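PDB 4ZK3: serpin B3, which belongs to the serpin family of serine protease inhibitors and, as the psoriasis-associated form Pso p27, makes up compact structures that form large aggregates. Local coordinates for residues K94-Y99 against K237-L241. Numbering follows the deposited sequence.
Sequences KSTDAY and KGKDL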
loop_
_atom_site.group_PDB
_atom_site.type_symbol
_atom_site.label_atom_id
_atom_site.label_comp_id
_atom_site.label_asym_id
_atom_site.label_seq_id
_atom_site.Cartn_x
_atom_site.Cartn_y
_atom_site.Cartn_z
ATOM N N LYS A 94 -1.825 13.070 -9.957
ATOM C CA LYS A 94 -1.076 14.261 -10.325
ATOM C C LYS A 94 0.270 13.848 -10.900
ATOM O O LYS A 94 0.929 12.908 -10.404
ATOM C CB LYS A 94 -0.898 15.162 -9.109
ATOM C CG LYS A 94 -0.201 16.471 -9.461
ATOM C CD LYS A 94 -0.064 17.399 -8.262
ATOM C CE LYS A 94 0.367 18.779 -8.727
ATOM N NZ LYS A 94 1.189 19.405 -7.645
ATOM N N SER A 95 0.640 14.521 -11.985
ATOM C CA SER A 95 1.911 14.334 -12.656
ATOM C C SER A 95 2.554 15.689 -12.863
ATOM O O SER A 95 1.864 16.652 -13.163
ATOM C CB SER A 95 1.733 13.665 -14.029
ATOM O OG SER A 95 1.659 12.240 -13.899
ATOM N N THR A 96 3.872 15.732 -12.739
ATOM C CA THR A 96 4.642 16.937 -13.022
ATOM C C THR A 96 5.726 16.404 -13.935
ATOM O O THR A 96 5.719 15.220 -14.323
ATOM C CB THR A 96 5.214 17.601 -11.750
ATOM O OG1 THR A 96 6.246 16.791 -11.145
ATOM C CG2 THR A 96 4.138 17.925 -10.715
ATOM N N ASP A 97 6.684 17.253 -14.246
ATOM C CA ASP A 97 7.884 16.819 -14.902
ATOM C C ASP A 97 8.759 15.923 -14.013
ATOM O O ASP A 97 9.573 15.149 -14.502
ATOM C CB ASP A 97 8.698 18.048 -15.369
ATOM C CG ASP A 97 9.129 18.959 -14.215
ATOM O OD1 ASP A 97 8.308 19.448 -13.420
ATOM O OD2 ASP A 97 10.332 19.204 -14.100
ATOM N N ALA A 98 8.646 16.038 -12.717
ATOM C CA ALA A 98 9.511 15.233 -11.824
ATOM C C ALA A 98 8.935 13.859 -11.360
ATOM O O ALA A 98 9.661 12.979 -10.929
ATOM C CB ALA A 98 9.799 16.093 -10.614
ATOM N N TYR A 99 7.614 13.702 -11.394
ATOM C CA TYR A 99 6.982 12.467 -10.904
ATOM C C TYR A 99 5.623 12.239 -11.514
ATOM O O TYR A 99 5.008 13.171 -12.044
ATOM C CB TYR A 99 6.895 12.467 -9.360
ATOM C CG TYR A 99 5.849 13.387 -8.782
ATOM C CD1 TYR A 99 6.159 14.702 -8.420
ATOM C CD2 TYR A 99 4.526 12.926 -8.551
ATOM C CE1 TYR A 99 5.171 15.533 -7.866
ATOM C CE2 TYR A 99 3.555 13.758 -8.015
ATOM C CZ TYR A 99 3.873 15.053 -7.678
ATOM O OH TYR A 99 2.882 15.846 -7.130
ATOM N N LYS A 237 11.586 15.143 -5.805
ATOM C CA LYS A 237 11.638 16.459 -6.435
ATOM C C LYS A 237 10.255 17.064 -6.541
ATOM O O LYS A 237 9.334 16.414 -7.052
ATOM C CB LYS A 237 12.274 16.341 -7.814
ATOM C CG LYS A 237 12.573 17.693 -8.461
ATOM C CD LYS A 237 13.157 17.511 -9.856
ATOM C CE LYS A 237 13.175 18.837 -10.629
ATOM N NZ LYS A 237 14.520 18.958 -11.221
ATOM N N GLY A 238 10.155 18.334 -6.116
ATOM C CA GLY A 238 8.908 19.100 -6.013
ATOM C C GLY A 238 8.392 19.092 -4.591
ATOM O O GLY A 238 7.525 19.860 -4.274
ATOM N N LYS A 239 8.920 18.192 -3.749
ATOM C CA LYS A 239 8.488 17.984 -2.379
ATOM C C LYS A 239 6.988 17.661 -2.216
ATOM O O LYS A 239 6.442 17.837 -1.143
ATOM C CB LYS A 239 8.860 19.174 -1.491
ATOM C CG LYS A 239 10.349 19.553 -1.437
ATOM C CD LYS A 239 10.544 20.673 -0.393
ATOM C CE LYS A 239 11.651 21.652 -0.721
ATOM N NZ LYS A 239 12.951 20.992 -0.441
ATOM N N ASP A 240 6.320 17.127 -3.214
ATOM C CA ASP A 240 4.923 16.688 -2.963
ATOM C C ASP A 240 4.862 15.364 -2.159
ATOM O O ASP A 240 3.871 15.094 -1.410
ATOM C CB ASP A 240 4.165 16.591 -4.287
ATOM C CG ASP A 240 3.885 17.995 -4.887
ATOM O OD1 ASP A 240 4.033 18.977 -4.121
ATOM O OD2 ASP A 240 3.615 18.083 -6.092
ATOM N N LEU A 241 5.920 14.568 -2.353
ATOM C CA LEU A 241 6.058 13.266 -1.767
ATOM C C LEU A 241 7.454 13.082 -1.174
ATOM O O LEU A 241 8.407 13.744 -1.571
ATOM C CB LEU A 241 5.789 12.214 -2.828
ATOM C CG LEU A 241 4.332 12.112 -3.287
ATOM C CD1 LEU A 241 4.196 12.620 -4.698
ATOM C CD2 LEU A 241 3.846 10.662 -3.218
HETATM O O HOH W 1 7.501 17.783 -9.037
#
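Tyr99 and Asp240 are brought together by their first torsions: the tyrosine ring leaves the chain with CG between the backbone N and the carbonyl carbon (chi1 74°), while Asp240 sets its carboxylate opposite its own carbonyl carbon (chi1 -71°). The phenol meets OD2 at the ring edge, in the plane of the ring, with the carboxylate plane standing at 90° to it. The resulting hydrogen bond, donated by Tyr99 OH to the anti lone pair of Asp240 OD2, is short at 2.6 Å. Lys94 stretches its chain nearly straight until a bend at the last torsion, and NZ comes down on Asp240 OD2 from above the carboxylate plane at 3.2 Å, closing a salt bridge. One oxygen thus takes two donors, while OD1 is paired with Lys377; two lysines around it would probably favour the charged form of this buried aspartate.

Leu241 works on a face of the same ring: its CD1 sits 3.9 Å from the Tyr99 ring centroid, a CH-pi contact displaced toward the rim. Farther along, Ala98 CB nestles against the aliphatic part of Lys237, 3.7 Å from its CD, and also touches the carbonyl O of Lys237. A water donates to Lys237 O at 3.0 Å. The same water lies 2.6 Å from Thr96 OG1. Thr96 OG1 in turn accepts from Ala98 N at 3.0 Å, an ST turn. This bond and the 2.9 Å backbone bond from Thr96 N to Tyr99 O close the turn between strands 94-95 and 99-110.

Ala98 and Lys237 share backbone hydrogen bonds with Gln185, at the end of strand 174-185. In the serpin fold strands 99-110 and 174-185 belong to beta-sheet A, so the contact links a turn entering that sheet to the loop of hairpin 229-235/241-248 in beta-sheet B.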